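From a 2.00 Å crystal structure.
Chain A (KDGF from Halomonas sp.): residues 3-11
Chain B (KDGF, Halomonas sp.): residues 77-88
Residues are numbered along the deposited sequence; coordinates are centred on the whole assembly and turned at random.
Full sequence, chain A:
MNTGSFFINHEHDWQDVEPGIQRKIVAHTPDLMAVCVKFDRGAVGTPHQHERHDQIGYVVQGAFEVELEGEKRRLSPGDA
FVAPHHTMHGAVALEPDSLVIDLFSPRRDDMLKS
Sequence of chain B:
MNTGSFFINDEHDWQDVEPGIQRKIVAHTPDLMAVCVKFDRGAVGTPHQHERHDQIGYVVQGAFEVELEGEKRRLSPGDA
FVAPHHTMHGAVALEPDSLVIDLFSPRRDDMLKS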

# COMPACT_ATOMS: atom_id res chain seq x y z
N THR A 3 -4.23 -8.19 -16.95
CA THR A 3 -4.34 -7.06 -17.93
C THR A 3 -4.04 -5.61 -17.44
O THR A 3 -3.55 -4.78 -18.23
N GLY A 4 -4.37 -5.28 -16.19
CA GLY A 4 -4.22 -3.89 -15.71
C GLY A 4 -5.55 -3.16 -15.48
O GLY A 4 -6.45 -3.26 -16.30
N SER A 5 -5.69 -2.49 -14.34
CA SER A 5 -6.90 -1.72 -14.00
C SER A 5 -6.54 -0.49 -13.21
O SER A 5 -5.43 -0.39 -12.65
N PHE A 6 -7.50 0.42 -13.13
CA PHE A 6 -7.40 1.60 -12.28
C PHE A 6 -8.41 1.45 -11.15
O PHE A 6 -9.45 0.80 -11.33
N PHE A 7 -8.11 2.02 -9.99
CA PHE A 7 -9.09 2.11 -8.90
C PHE A 7 -9.34 3.60 -8.63
O PHE A 7 -8.44 4.31 -8.20
N ILE A 8 -10.56 4.07 -8.89
CA ILE A 8 -10.93 5.46 -8.57
C ILE A 8 -11.74 5.44 -7.28
O ILE A 8 -12.90 5.01 -7.26
N ASN A 9 -11.10 5.87 -6.19
CA ASN A 9 -11.66 5.70 -4.85
C ASN A 9 -13.11 6.22 -4.72
O ASN A 9 -13.98 5.55 -4.15
N HIS A 10 -13.35 7.42 -5.25
CA HIS A 10 -14.67 8.08 -5.20
C HIS A 10 -15.83 7.28 -5.79
O HIS A 10 -16.99 7.47 -5.42
N GLU A 11 -15.48 6.41 -6.73
CA GLU A 11 -16.39 5.57 -7.50
C GLU A 11 -16.84 4.31 -6.78
O GLU A 11 -17.63 3.56 -7.37
N PRO B 77 -5.01 11.25 -4.29
CA PRO B 77 -4.91 10.47 -3.04
C PRO B 77 -6.06 9.52 -2.87
O PRO B 77 -7.20 9.94 -2.93
N GLY B 78 -5.77 8.24 -2.65
CA GLY B 78 -6.86 7.29 -2.49
C GLY B 78 -7.09 6.45 -3.74
O GLY B 78 -7.64 5.36 -3.64
N ASP B 79 -6.66 6.95 -4.91
CA ASP B 79 -6.78 6.17 -6.15
C ASP B 79 -5.61 5.24 -6.34
O ASP B 79 -4.55 5.44 -5.72
N ALA B 80 -5.77 4.24 -7.21
CA ALA B 80 -4.67 3.29 -7.44
C ALA B 80 -4.63 2.72 -8.87
O ALA B 80 -5.61 2.80 -9.61
N PHE B 81 -3.50 2.14 -9.26
CA PHE B 81 -3.47 1.24 -10.44
C PHE B 81 -2.92 -0.13 -10.05
O PHE B 81 -2.12 -0.21 -9.09
N VAL B 82 -3.29 -1.17 -10.81
CA VAL B 82 -2.66 -2.48 -10.69
C VAL B 82 -2.06 -2.82 -12.04
O VAL B 82 -2.76 -2.73 -13.03
N ALA B 83 -0.75 -3.16 -12.05
CA ALA B 83 -0.06 -3.69 -13.22
C ALA B 83 0.48 -5.11 -13.01
O ALA B 83 1.61 -5.27 -12.49
N PRO B 84 -0.27 -6.14 -13.47
CA PRO B 84 0.25 -7.52 -13.34
C PRO B 84 1.60 -7.61 -14.07
O PRO B 84 1.87 -6.76 -14.94
N HIS B 85 2.43 -8.60 -13.77
CA HIS B 85 3.70 -8.71 -14.49
C HIS B 85 3.45 -8.75 -16.01
O HIS B 85 2.36 -9.16 -16.46
N HIS B 86 4.42 -8.27 -16.79
CA HIS B 86 4.24 -8.06 -18.24
C HIS B 86 3.24 -6.97 -18.66
O HIS B 86 2.74 -7.03 -19.80
N THR B 87 2.91 -6.03 -17.78
CA THR B 87 2.00 -4.92 -18.12
C THR B 87 2.82 -3.62 -18.08
O THR B 87 3.51 -3.32 -17.09
N MET B 88 2.79 -2.89 -19.19
CA MET B 88 3.48 -1.62 -19.32
C MET B 88 2.80 -0.57 -18.48
O MET B 88 1.58 -0.40 -18.53

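Strand 5-7 of chain A runs antiparallel to strand 80-83 of chain B, and the backbone satisfies most of the polar groups at their junction. Ser A5 pairs with Val B82 in both directions: Ser A5 N donates to Val B82 O at 3.2 Å, and Val B82 N donates to Ser A5 O at 2.9 Å. Phe A7 and Ala B80 repeat the pattern. Phe A7 N reaches Ala B80 O at 2.6 Å, and Ala B80 N reaches Phe A7 O at 2.8 Å. Phe A6 and Phe B81 form the non-hydrogen-bonded pair between them.

Side chains alternate across the sheet. Ser A5, Phe A7, Ala B80 and Val B82 share one face. Ser A5 is m and Val B82 is p; Ser A5 CB lies 3.9 Å from Val B82 CG1. Phe A7 is t, with its CB 4.1 Å from Ala B80 CB. The edge of its ring meets Gly B78 O, which lies 3.8 Å from Phe A7 CD2. Phe A6 and Phe B81 occupy the other face. Phe A6 is m and Phe B81 is p. Phe A6 CD1 sits 4.0 Å from Phe B81 CB, but the end of the Phe B81 side chain leads away from chain A.

Asp B79 is the main polar side chain of the contact. Its CB points sideways, yet the m rotamer brings the carboxylate nearer to chain A. Asp B79 OD1 accepts from Asn A9 N at 2.8 Å. It also accepts from water 2 at 2.6 Å, and this water in turn accepts from His A10 N at 3.0 Å. One carboxylate oxygen thus serves two successive backbone amides, one directly and one through water. Asp B79 OD2 is satisfied by a residue elsewhere in the structure. Ile A8, m at chi1, points away, although its CG2 passes 3.8 Å from Asp B79 OD1.

Asn A9 is t and points toward chain B. Its CB lies 3.3 Å from Gly B78 O. Water 1 donates to Gly B78 O at 2.6 Å and weakly to Asn A9 OD1 at 3.3 Å, so it bridges the two residues.

At the other end, Pro B84 and Thr B87 point toward chain A. Pro B84 CD lies 3.5 Å from Gly A4 N, and Thr B87 CG2 lies 3.4 Å from Thr A3 O. Thr B87 is m, and its hydroxyl is satisfied within its own turn: OG1 donates to Pro B84 O at 3.0 Å.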

# COMPACT_ATOMS: atom_id res chain seq x y z
CB THR A 3 -5.70 -7.05 -18.67
OG1 THR A 3 -5.68 -5.97 -19.62
CG2 THR A 3 -6.90 -6.87 -17.71
CB SER A 5 -7.89 -2.53 -13.13
OG SER A 5 -7.99 -3.85 -13.56
CB PHE A 6 -7.69 2.85 -13.11
CG PHE A 6 -6.59 3.19 -14.10
CD1 PHE A 6 -5.42 3.85 -13.68
CD2 PHE A 6 -6.73 2.87 -15.47
CE1 PHE A 6 -4.41 4.15 -14.58
CE2 PHE A 6 -5.71 3.17 -16.36
CZ PHE A 6 -4.57 3.83 -15.93
CB PHE A 7 -8.55 1.46 -7.64
CG PHE A 7 -9.47 1.55 -6.46
CD1 PHE A 7 -10.62 0.77 -6.41
CD2 PHE A 7 -9.22 2.46 -5.42
CE1 PHE A 7 -11.48 0.85 -5.31
CE2 PHE A 7 -10.07 2.54 -4.33
CZ PHE A 7 -11.19 1.74 -4.28
CB ILE A 8 -11.73 6.16 -9.69
CG1 ILE A 8 -11.07 5.96 -11.07
CG2 ILE A 8 -11.88 7.66 -9.35
CD1 ILE A 8 -9.61 6.43 -11.12
CB ASN A 9 -10.77 6.41 -3.82
CG ASN A 9 -11.32 6.27 -2.41
OD1 ASN A 9 -11.66 5.19 -1.99
ND2 ASN A 9 -11.45 7.39 -1.69
CB HIS A 10 -14.62 9.44 -5.91
CG HIS A 10 -14.02 10.50 -5.06
ND1 HIS A 10 -13.50 11.67 -5.58
CD2 HIS A 10 -13.84 10.56 -3.72
CE1 HIS A 10 -13.04 12.41 -4.59
NE2 HIS A 10 -13.23 11.77 -3.45
CB GLU A 11 -15.66 5.04 -8.75
CG GLU A 11 -16.14 5.52 -10.10
CD GLU A 11 -15.60 6.87 -10.43
OE1 GLU A 11 -15.71 7.73 -9.54
OE2 GLU A 11 -15.08 7.06 -11.54
CB PRO B 77 -4.97 11.55 -1.96
CG PRO B 77 -4.23 12.69 -2.60
CD PRO B 77 -4.82 12.70 -4.00
CB ASP B 79 -6.90 7.07 -7.40
CG ASP B 79 -8.09 8.04 -7.35
OD1 ASP B 79 -9.14 7.78 -6.72
OD2 ASP B 79 -7.96 9.10 -7.99
CB ALA B 80 -4.73 2.15 -6.42
CB PHE B 81 -2.65 1.82 -11.60
CG PHE B 81 -1.17 1.86 -11.36
CD1 PHE B 81 -0.58 2.93 -10.66
CD2 PHE B 81 -0.34 0.86 -11.84
CE1 PHE B 81 0.77 2.98 -10.44
CE2 PHE B 81 1.04 0.90 -11.64
CZ PHE B 81 1.60 1.95 -10.94
CB VAL B 82 -3.62 -3.58 -10.10
CG1 VAL B 82 -4.95 -3.68 -10.85
CG2 VAL B 82 -2.94 -4.96 -9.99
CB ALA B 83 1.10 -2.77 -13.63
CB PRO B 84 -0.82 -8.39 -14.04
CG PRO B 84 -2.04 -7.52 -14.21
CD PRO B 84 -1.59 -6.07 -14.14
CB HIS B 85 4.59 -9.87 -13.97
CG HIS B 85 3.94 -11.23 -13.94
ND1 HIS B 85 3.57 -11.91 -15.09
CD2 HIS B 85 3.66 -12.07 -12.91
CE1 HIS B 85 3.08 -13.09 -14.76
NE2 HIS B 85 3.11 -13.21 -13.44
CB HIS B 86 3.88 -9.40 -18.95
CG HIS B 86 4.98 -10.40 -18.89
ND1 HIS B 86 5.16 -11.23 -17.80
CD2 HIS B 86 5.99 -10.66 -19.74
CE1 HIS B 86 6.22 -11.99 -18.00
NE2 HIS B 86 6.75 -11.65 -19.17
CB THR B 87 0.74 -4.83 -17.21
OG1 THR B 87 0.06 -6.09 -17.19
CG2 THR B 87 -0.29 -3.79 -17.70
CB MET B 88 3.46 -1.14 -20.79
CG MET B 88 4.41 -1.91 -21.70
SD MET B 88 6.15 -1.64 -21.31
CE MET B 88 6.13 0.14 -21.35
O HOH W 1 -8.51 4.28 -1.41
O HOH W 2 -11.22 9.27 -6.17